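Local coordinates for protein serine-pyruvate aminotransferase (agxt) (Sulfolobus solfataricus, PDB 3ZRQ) that probably transfers amino groups between serine or alanine and the keto acids pyruvate or glyoxylate, using pyridoxal 5'-phosphate as cofactor, at residues Leu4-Gly9 / Glu321-Ala326; Ser187-Gly192 / Gly339-Val344; Arg224-Val229 / Tyr240-Pro245. All blocks are in the same frame, centred on the assembly; numbering follows the deposited sequence.

In the fold
Contacts 1 and 2 are neighbours, with centres about 12 Å apart. They touch where Leu6 O meets Gly339 N at 3.2 Å, a probable hydrogen bond, so the N-terminal segment 4-9 is joined to both the 321-326 and the 339-344 segments. Contact 2 carries Gln188 and Lys189 to the cofactor, and the side chain of Val8 in contact 1 is about 5 Å from a bound cofactor. Contact 3 lies apart, its centre about 26 Å from that of contact 2 and about 34 Å from that of contact 1. Its Tyr240 and Thr243 serve the cofactor held mainly by the second subunit. Contacts 2 and 3 thus supply complementary parts of the active sites, which are shared between two subunits.

Contact 1: residues Leu4-Gly9 / Glu321-Ala326; sequences LLLHVG and EGVEFA
Leu4 and Leu5 pair in parallel with Val323 and Glu324. The Leu4 amide gives its N-H to Gly322 O at 2.7 Å, reaching that oxygen from above the carbonyl plane. In return, Glu324 N meets Leu4 O at 2.7 Å, nearly along the C=O axis. A third bond, Leu6 N to Glu324 O, is weak and bent, 129° at the hydrogen. Leu6 O takes the CA-H of Phe325, CA and O 3.3 Å apart, and probably a hydrogen bond from Gly339 N. The Leu5 amide and carbonyl find partners in the Thr12 and Thr11 hydroxyls.

With its chain extended, Glu324 lies beside Leu5, and Leu5 CD1 touches OE1 at 3.5 Å. OE1 finds its partners elsewhere: a salt bridge with Lys3 and a hydrogen bond with Ser30 OG of the second subunit. The His7 ring takes Ala326 CB squarely over one face, 3.9 Å from its centroid. On the side of Leu4, Val323 CG1 meets Leu6 CD1 at 3.9 Å.

Gly322, at positive phi, is the C-prime residue of a Schellman motif ending helix 311-320. The arrangement is a helix-to-strand turn leading into a parallel pair at the edge of the small mixed sheet.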
loop_
_atom_site.group_PDB
_atom_site.type_symbol
_atom_site.label_atom_id
_atom_site.label_comp_id
_atom_site.label_asym_id
_atom_site.label_seq_id
_atom_site.Cartn_x
_atom_site.Cartn_y
_atom_site.Cartn_z
ATOM N N LEU A 4 12.786 13.387 7.364
ATOM C CA LEU A 4 12.349 12.961 8.697
ATOM C C LEU A 4 11.303 13.912 9.281
ATOM O O LEU A 4 11.462 15.134 9.199
ATOM C CB LEU A 4 13.547 12.913 9.656
ATOM C CG LEU A 4 14.182 11.562 9.966
ATOM C CD1 LEU A 4 15.136 11.711 11.142
ATOM C CD2 LEU A 4 13.121 10.493 10.266
ATOM N N LEU A 5 10.243 13.356 9.871
ATOM C CA LEU A 5 9.250 14.179 10.590
ATOM C C LEU A 5 9.503 14.100 12.105
ATOM O O LEU A 5 9.037 13.177 12.779
ATOM C CB LEU A 5 7.795 13.813 10.214
ATOM C CG LEU A 5 6.622 14.702 10.709
ATOM C CD1 LEU A 5 6.667 16.145 10.146
ATOM C CD2 LEU A 5 5.262 14.075 10.400
ATOM N N LEU A 6 10.289 15.055 12.608
ATOM C CA LEU A 6 10.552 15.211 14.046
ATOM C C LEU A 6 9.785 16.427 14.577
ATOM O O LEU A 6 10.357 17.395 15.121
ATOM C CB LEU A 6 12.060 15.296 14.338
ATOM C CG LEU A 6 12.923 14.052 14.020
ATOM C CD1 LEU A 6 14.401 14.275 14.415
ATOM C CD2 LEU A 6 12.373 12.701 14.583
ATOM N N HIS A 7 8.470 16.336 14.375
ATOM C CA HIS A 7 7.469 17.343 14.722
ATOM C C HIS A 7 6.738 16.842 15.999
ATOM O O HIS A 7 7.091 15.803 16.585
ATOM C CB HIS A 7 6.482 17.490 13.536
ATOM C CG HIS A 7 5.814 18.832 13.427
ATOM N ND1 HIS A 7 4.781 19.224 14.259
ATOM C CD2 HIS A 7 6.006 19.856 12.556
ATOM C CE1 HIS A 7 4.389 20.444 13.924
ATOM N NE2 HIS A 7 5.113 20.849 12.892
ATOM N N VAL A 8 5.702 17.573 16.393
ATOM C CA VAL A 8 4.976 17.284 17.627
ATOM C C VAL A 8 3.775 16.320 17.477
ATOM O O VAL A 8 3.038 16.101 18.440
ATOM C CB VAL A 8 4.584 18.598 18.354
ATOM C CG1 VAL A 8 5.849 19.372 18.714
ATOM C CG2 VAL A 8 3.624 19.453 17.497
ATOM N N GLY A 9 3.602 15.748 16.282
ATOM C CA GLY A 9 2.528 14.776 16.010
ATOM C C GLY A 9 1.538 15.210 14.929
ATOM O O GLY A 9 0.962 16.289 15.028
ATOM N N GLU A 321 17.594 20.077 4.633
ATOM C CA GLU A 321 18.568 19.048 5.003
ATOM C C GLU A 321 17.924 17.746 5.476
ATOM O O GLU A 321 18.609 16.880 6.033
ATOM C CB GLU A 321 19.558 19.589 6.051
ATOM C CG GLU A 321 20.423 20.755 5.544
ATOM C CD GLU A 321 21.306 20.368 4.356
ATOM O OE1 GLU A 321 21.953 19.295 4.408
ATOM O OE2 GLU A 321 21.361 21.141 3.374
ATOM N N GLY A 322 16.607 17.631 5.272
ATOM C CA GLY A 322 15.879 16.364 5.430
ATOM C C GLY A 322 15.264 16.075 6.789
ATOM O O GLY A 322 15.064 14.906 7.160
ATOM N N VAL A 323 14.968 17.127 7.548
ATOM C CA VAL A 323 14.270 16.977 8.845
ATOM C C VAL A 323 13.288 18.133 9.054
ATOM O O VAL A 323 13.668 19.306 8.976
ATOM C CB VAL A 323 15.254 16.882 10.062
ATOM C CG1 VAL A 323 14.495 16.695 11.395
ATOM C CG2 VAL A 323 16.249 15.755 9.867
ATOM N N GLU A 324 12.021 17.795 9.300
ATOM C CA GLU A 324 11.024 18.793 9.690
ATOM C C GLU A 324 10.871 18.759 11.224
ATOM O O GLU A 324 10.441 17.742 11.790
ATOM C CB GLU A 324 9.690 18.529 8.970
ATOM C CG GLU A 324 8.683 19.698 9.003
ATOM C CD GLU A 324 7.298 19.317 8.452
ATOM O OE1 GLU A 324 7.213 18.423 7.572
ATOM O OE2 GLU A 324 6.292 19.907 8.912
ATOM N N PHE A 325 11.291 19.855 11.873
ATOM C CA PHE A 325 11.111 20.114 13.326
ATOM C C PHE A 325 9.826 20.950 13.520
ATOM O O PHE A 325 9.071 21.143 12.569
ATOM C CB PHE A 325 12.311 20.907 13.874
ATOM C CG PHE A 325 13.615 20.129 13.933
ATOM C CD1 PHE A 325 13.732 18.983 14.719
ATOM C CD2 PHE A 325 14.734 20.573 13.251
ATOM C CE1 PHE A 325 14.935 18.270 14.792
ATOM C CE2 PHE A 325 15.945 19.883 13.321
ATOM C CZ PHE A 325 16.051 18.731 14.090
ATOM N N ALA A 326 9.592 21.483 14.716
ATOM C CA ALA A 326 8.392 22.314 14.957
ATOM C C ALA A 326 8.723 23.741 15.398
ATOM O O ALA A 326 9.749 23.963 16.022
ATOM C CB ALA A 326 7.462 21.649 15.978
#

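Contact 2: residues Ser187-Gly192 / Gly339-Val344; sequences SQKALG and GHMGWV. With PMP (4'-deoxy-4'-aminopyridoxal-5'-phosphate), chain C.
Gly192 and Trp343 make the one hydrogen bond between the two segments. Trp343 NE1 gives its N-H to Gly192 O at 2.8 Å, with an angle of 149° at the hydrogen. The oxygen sits at the indole edge, somewhat out of the ring plane. Behind it, a type I turn from Lys189 to Gly192 is closed by Gly192 N bonding to Lys189 O.

A weaker polar contact runs between backbones. The CA-H of Gly342 points almost straight at Ala190 O, with CA and O 3.3 Å apart. Gly342 N itself bonds to His271, and Gly342 O to Arg270, so the backbone at Gly342 is also tied to helix 264-284.

Among van der Waals contacts, Met341 carries the most. Its CG lies between the backbone N and the carbonyl carbon, chi1 74°, and the chain then reaches out until SD rests on Lys189 CG at 3.4 Å. The two side chains cross at a slant. Met341 CB also meets Ala190 CB at 4.2 Å.

The last group concerns the cofactor, modelled as the pyridoxamine form with its own amine N4A. Gln188 NE2 donates to phosphate oxygen O3P at 2.9 Å. Lys189 NZ lies 1.9 Å from N4A. A covalent link is assigned there, but the length makes its nature doubtful. Gly63, Thr64 and Thr138, with Tyr240 and Thr243 of the second subunit, add further hydrogen bonds. In this family a lysine forms the Schiff base through C4A. Lys189 NZ is 3.2 Å from cofactor C4A, consistent with that role, with Met341 packed against the root of its chain.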
loop_
_atom_site.group_PDB
_atom_site.type_symbol
_atom_site.label_atom_id
_atom_site.label_comp_id
_atom_site.label_asym_id
_atom_site.label_seq_id
_atom_site.Cartn_x
_atom_site.Cartn_y
_atom_site.Cartn_z
ATOM N N SER A 187 -4.046 9.832 19.071
ATOM C CA SER A 187 -3.433 8.769 18.285
ATOM C C SER A 187 -2.085 9.086 17.621
ATOM O O SER A 187 -1.331 8.155 17.307
ATOM C CB SER A 187 -4.422 8.195 17.256
ATOM O OG SER A 187 -4.947 9.192 16.388
ATOM N N GLN A 188 -1.779 10.376 17.434
ATOM C CA GLN A 188 -0.730 10.777 16.506
ATOM C C GLN A 188 0.563 11.186 17.188
ATOM O O GLN A 188 1.473 11.648 16.510
ATOM C CB GLN A 188 -1.214 11.908 15.577
ATOM C CG GLN A 188 -1.283 13.327 16.244
ATOM C CD GLN A 188 -2.562 13.564 17.082
ATOM O OE1 GLN A 188 -3.457 12.712 17.148
ATOM N NE2 GLN A 188 -2.643 14.735 17.717
ATOM N N LYS A 189 0.669 10.961 18.497
ATOM C CA LYS A 189 1.903 11.378 19.198
ATOM C C LYS A 189 2.822 10.222 19.512
ATOM O O LYS A 189 3.311 9.560 18.579
ATOM C CB LYS A 189 1.558 12.157 20.458
ATOM C CG LYS A 189 1.950 13.553 20.381
ATOM C CD LYS A 189 0.945 14.355 19.667
ATOM C CE LYS A 189 1.052 15.742 20.277
ATOM N NZ LYS A 189 0.111 16.687 19.728
ATOM N N ALA A 190 3.054 9.953 20.804
ATOM C CA ALA A 190 3.977 8.892 21.192
ATOM C C ALA A 190 3.434 7.494 20.891
ATOM O O ALA A 190 4.193 6.503 20.888
ATOM C CB ALA A 190 4.382 9.037 22.655
ATOM N N LEU A 191 2.126 7.404 20.618
ATOM C CA LEU A 191 1.563 6.145 20.147
ATOM C C LEU A 191 2.015 5.866 18.704
ATOM O O LEU A 191 2.054 4.727 18.268
ATOM C CB LEU A 191 0.035 6.106 20.296
ATOM C CG LEU A 191 -0.503 6.092 21.763
ATOM C CD1 LEU A 191 -2.014 6.076 21.815
ATOM C CD2 LEU A 191 0.076 4.923 22.612
ATOM N N GLY A 192 2.336 6.925 17.966
ATOM C CA GLY A 192 2.974 6.778 16.660
ATOM C C GLY A 192 2.064 6.357 15.526
ATOM O O GLY A 192 2.544 5.795 14.554
ATOM N N GLY A 339 10.640 17.170 18.285
ATOM C CA GLY A 339 9.769 16.064 18.667
ATOM C C GLY A 339 10.548 14.774 18.541
ATOM O O GLY A 339 10.979 14.410 17.430
ATOM N N HIS A 340 10.708 14.075 19.665
ATOM C CA HIS A 340 11.393 12.806 19.703
ATOM C C HIS A 340 10.528 11.784 20.418
ATOM O O HIS A 340 10.675 11.542 21.618
ATOM C CB HIS A 340 12.783 12.945 20.371
ATOM C CG HIS A 340 12.822 13.880 21.549
ATOM N ND1 HIS A 340 12.423 13.503 22.824
ATOM C CD2 HIS A 340 13.271 15.154 21.655
ATOM C CE1 HIS A 340 12.610 14.520 23.653
ATOM N NE2 HIS A 340 13.113 15.535 22.969
ATOM N N MET A 341 9.613 11.179 19.668
ATOM C CA MET A 341 8.590 10.340 20.239
ATOM C C MET A 341 8.049 9.305 19.255
ATOM O O MET A 341 8.122 9.489 18.032
ATOM C CB MET A 341 7.425 11.192 20.776
ATOM C CG MET A 341 6.528 11.766 19.644
ATOM S SD MET A 341 5.290 12.923 20.272
ATOM C CE MET A 341 6.219 14.466 20.195
ATOM N N GLY A 342 7.479 8.227 19.789
ATOM C CA GLY A 342 6.807 7.242 18.952
ATOM C C GLY A 342 7.775 6.122 18.575
ATOM O O GLY A 342 8.147 5.311 19.422
ATOM N N TRP A 343 8.190 6.107 17.305
ATOM C CA TRP A 343 9.105 5.075 16.764
ATOM C C TRP A 343 10.552 5.566 16.733
ATOM O O TRP A 343 11.398 4.946 16.096
ATOM C CB TRP A 343 8.656 4.649 15.348
ATOM C CG TRP A 343 7.188 4.373 15.273
ATOM C CD1 TRP A 343 6.251 5.098 14.580
ATOM C CD2 TRP A 343 6.475 3.315 15.929
ATOM N NE1 TRP A 343 4.999 4.551 14.764
ATOM C CE2 TRP A 343 5.103 3.466 15.595
ATOM C CE3 TRP A 343 6.856 2.263 16.780
ATOM C CZ2 TRP A 343 4.109 2.608 16.087
ATOM C CZ3 TRP A 343 5.876 1.394 17.247
ATOM C CH2 TRP A 343 4.517 1.566 16.899
ATOM N N VAL A 344 10.829 6.671 17.429
ATOM C CA VAL A 344 12.135 7.330 17.444
ATOM C C VAL A 344 13.261 6.373 17.904
ATOM O O VAL A 344 13.070 5.575 18.822
ATOM C CB VAL A 344 12.073 8.649 18.281
ATOM C CG1 VAL A 344 11.941 8.370 19.796
ATOM C CG2 VAL A 344 13.251 9.575 17.970
HETATM N N1 PMP C . -2.644 18.621 24.628
HETATM C C2 PMP C . -1.331 18.691 24.274
HETATM C C2A PMP C . -0.312 18.551 25.372
HETATM C C3 PMP C . -0.951 18.736 22.930
HETATM O O3 PMP C . 0.364 18.647 22.609
HETATM C C4 PMP C . -1.963 18.888 21.968
HETATM C C4A PMP C . -1.652 19.272 20.548
HETATM N N4A PMP C . -0.703 18.401 19.989
HETATM C C5 PMP C . -3.310 18.843 22.362
HETATM C C6 PMP C . -3.638 18.720 23.703
HETATM C C5A PMP C . -4.468 18.898 21.372
HETATM O O4P PMP C . -4.426 17.706 20.593
HETATM P P PMP C . -5.083 17.702 19.121
HETATM O O1P PMP C . -4.325 18.658 18.225
HETATM O O2P PMP C . -6.537 18.127 19.237
HETATM O O3P PMP C . -4.963 16.275 18.660
#

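Contact 3: residues Arg224-Val229 / Tyr240-Pro245; sequences RNWLPV and YFATPP. With PMP (4'-deoxy-4'-aminopyridoxal-5'-phosphate), chain D.
Asn225 and Phe241 bring their CA atoms to 6.4 Å, where the loop 240-245 passes one side of the kinked helix 223-234. Phe241 carries most of the contact. Its CG stands anti to the backbone N, chi1 166°, which points the ring at the helix, one face to Asn225 and one edge to Trp226. Asn225 CB sits over one face of the phenyl, 3.5 Å from its centroid, and the Asn225 amide lies stacked on the ring with planes 23° apart. The amide nitrogen ND2 is held by Tyr219 O.

Phe241 also turns an edge to the face of Trp226 in a T-shaped pair, planes at 88° and centroids (six-membered ring of Trp226) 5.0 Å apart. Phe241 CD2 lies over the indole. Trp226 NE1 bonds to Tyr220 O, which helps hold the indole. Farther along, Trp226 CH2 meets Ala242 CB at 3.9 Å. On the next turn Val229 CG2 packs against Phe241 CB, also at 3.9 Å.

No hydrogen bond joins the two segments. The polar work is done at the cofactor held by the second subunit. Its phosphate oxygen O1P receives three hydrogen bonds: from Tyr240 OH at 2.8 Å, from Thr243 N at 2.7 Å and from Thr243 OG1 at 2.6 Å. The chemistry divides: apolar and aromatic contacts seat the loop on the helix, while the flanking Tyr240 and Thr243 bind a phosphate across the subunit boundary.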
loop_
_atom_site.group_PDB
_atom_site.type_symbol
_atom_site.label_atom_id
_atom_site.label_comp_id
_atom_site.label_asym_id
_atom_site.label_seq_id
_atom_site.Cartn_x
_atom_site.Cartn_y
_atom_site.Cartn_z
ATOM N N ARG A 224 -21.319 9.432 27.100
ATOM C CA ARG A 224 -22.455 8.475 27.265
ATOM C C ARG A 224 -22.902 7.909 25.915
ATOM O O ARG A 224 -23.319 6.756 25.825
ATOM C CB ARG A 224 -23.649 9.133 27.976
ATOM C CG ARG A 224 -23.397 9.483 29.430
ATOM C CD ARG A 224 -24.463 10.436 29.945
ATOM N NE ARG A 224 -24.128 10.883 31.293
ATOM C CZ ARG A 224 -23.255 11.853 31.549
ATOM N NH1 ARG A 224 -22.647 12.494 30.540
ATOM N NH2 ARG A 224 -23.009 12.199 32.800
ATOM N N ASN A 225 -22.793 8.724 24.864
ATOM C CA ASN A 225 -23.156 8.294 23.511
ATOM C C ASN A 225 -22.190 7.293 22.871
ATOM O O ASN A 225 -22.598 6.496 22.009
ATOM C CB ASN A 225 -23.349 9.494 22.594
ATOM C CG ASN A 225 -24.630 10.259 22.875
ATOM O OD1 ASN A 225 -25.627 9.665 23.257
ATOM N ND2 ASN A 225 -24.628 11.584 22.614
ATOM N N TRP A 226 -20.917 7.348 23.280
ATOM C CA TRP A 226 -19.860 6.451 22.764
ATOM C C TRP A 226 -19.724 5.189 23.591
ATOM O O TRP A 226 -19.246 4.177 23.089
ATOM C CB TRP A 226 -18.481 7.177 22.667
ATOM C CG TRP A 226 -18.510 8.243 21.610
ATOM C CD1 TRP A 226 -18.631 9.591 21.810
ATOM C CD2 TRP A 226 -18.486 8.043 20.188
ATOM N NE1 TRP A 226 -18.667 10.247 20.589
ATOM C CE2 TRP A 226 -18.559 9.320 19.585
ATOM C CE3 TRP A 226 -18.388 6.907 19.367
ATOM C CZ2 TRP A 226 -18.546 9.501 18.194
ATOM C CZ3 TRP A 226 -18.379 7.074 17.997
ATOM C CH2 TRP A 226 -18.433 8.372 17.413
ATOM N N LEU A 227 -20.133 5.238 24.863
ATOM C CA LEU A 227 -20.025 4.054 25.745
ATOM C C LEU A 227 -20.631 2.751 25.167
ATOM O O LEU A 227 -19.981 1.711 25.218
ATOM C CB LEU A 227 -20.633 4.320 27.126
ATOM C CG LEU A 227 -19.738 4.606 28.320
ATOM C CD1 LEU A 227 -20.610 4.836 29.559
ATOM C CD2 LEU A 227 -18.736 3.486 28.562
ATOM N N PRO A 228 -21.854 2.805 24.600
ATOM C CA PRO A 228 -22.408 1.563 24.049
ATOM C C PRO A 228 -21.537 0.974 22.933
ATOM O O PRO A 228 -21.434 -0.254 22.810
ATOM C CB PRO A 228 -23.753 2.009 23.476
ATOM C CG PRO A 228 -24.134 3.189 24.301
ATOM C CD PRO A 228 -22.843 3.897 24.578
ATOM N N VAL A 229 -20.907 1.846 22.137
ATOM C CA VAL A 229 -20.032 1.408 21.058
ATOM C C VAL A 229 -18.795 0.667 21.606
ATOM O O VAL A 229 -18.425 -0.406 21.095
ATOM C CB VAL A 229 -19.631 2.598 20.112
ATOM C CG1 VAL A 229 -18.771 2.087 18.953
ATOM C CG2 VAL A 229 -20.861 3.317 19.608
ATOM N N TYR A 240 -23.823 1.300 16.806
ATOM C CA TYR A 240 -23.645 2.539 16.068
ATOM C C TYR A 240 -24.084 3.753 16.867
ATOM O O TYR A 240 -25.237 3.845 17.300
ATOM C CB TYR A 240 -24.377 2.494 14.718
ATOM C CG TYR A 240 -24.381 3.813 14.000
ATOM C CD1 TYR A 240 -23.243 4.263 13.308
ATOM C CD2 TYR A 240 -25.501 4.641 14.045
ATOM C CE1 TYR A 240 -23.250 5.502 12.653
ATOM C CE2 TYR A 240 -25.509 5.889 13.405
ATOM C CZ TYR A 240 -24.385 6.303 12.720
ATOM O OH TYR A 240 -24.434 7.523 12.095
ATOM N N PHE A 241 -23.172 4.703 17.059
ATOM C CA PHE A 241 -23.600 6.020 17.502
ATOM C C PHE A 241 -23.428 6.983 16.332
ATOM O O PHE A 241 -24.386 7.588 15.850
ATOM C CB PHE A 241 -22.823 6.533 18.729
ATOM C CG PHE A 241 -23.043 8.023 18.968
ATOM C CD1 PHE A 241 -24.335 8.533 19.049
ATOM C CD2 PHE A 241 -21.960 8.906 19.065
ATOM C CE1 PHE A 241 -24.578 9.909 19.226
ATOM C CE2 PHE A 241 -22.174 10.297 19.247
ATOM C CZ PHE A 241 -23.480 10.805 19.329
ATOM N N ALA A 242 -22.174 7.158 15.920
ATOM C CA ALA A 242 -21.852 8.047 14.786
ATOM C C ALA A 242 -20.654 7.383 14.125
ATOM O O ALA A 242 -19.919 6.630 14.791
ATOM C CB ALA A 242 -21.507 9.454 15.288
ATOM N N THR A 243 -20.469 7.578 12.818
ATOM C CA THR A 243 -19.402 6.823 12.118
ATOM C C THR A 243 -18.003 7.208 12.661
ATOM O O THR A 243 -17.676 8.382 12.652
ATOM C CB THR A 243 -19.454 7.085 10.623
ATOM O OG1 THR A 243 -20.756 6.689 10.149
ATOM C CG2 THR A 243 -18.352 6.261 9.881
ATOM N N PRO A 244 -17.218 6.235 13.157
ATOM C CA PRO A 244 -15.845 6.525 13.613
ATOM C C PRO A 244 -14.855 6.501 12.438
ATOM O O PRO A 244 -15.242 6.098 11.340
ATOM C CB PRO A 244 -15.534 5.370 14.570
ATOM C CG PRO A 244 -16.414 4.236 14.065
ATOM C CD PRO A 244 -17.592 4.818 13.365
ATOM N N PRO A 245 -13.602 6.961 12.649
ATOM C CA PRO A 245 -12.597 6.915 11.573
ATOM C C PRO A 245 -12.113 5.465 11.422
ATOM O O PRO A 245 -11.071 5.088 11.991
ATOM C CB PRO A 245 -11.484 7.834 12.094
ATOM C CG PRO A 245 -12.112 8.675 13.182
ATOM C CD PRO A 245 -13.120 7.735 13.802
HETATM N N1 PMP D . -27.057 12.091 8.092
HETATM C C2 PMP D . -27.398 10.978 7.357
HETATM C C2A PMP D . -28.417 11.188 6.258
HETATM C C3 PMP D . -26.633 9.807 7.473
HETATM O O3 PMP D . -26.760 8.745 6.603
HETATM C C4 PMP D . -25.712 9.715 8.526
HETATM C C4A PMP D . -25.022 8.424 8.856
HETATM N N4A PMP D . -24.777 7.634 7.680
HETATM C C5 PMP D . -25.467 10.820 9.331
HETATM C C6 PMP D . -26.178 11.994 9.134
HETATM C C5A PMP D . -24.449 10.738 10.466
HETATM O O4P PMP D . -23.167 10.711 9.865
HETATM P P PMP D . -21.903 10.143 10.647
HETATM O O1P PMP D . -22.184 8.708 11.034
HETATM O O2P PMP D . -21.717 10.982 11.888
HETATM O O3P PMP D . -20.734 10.279 9.675
#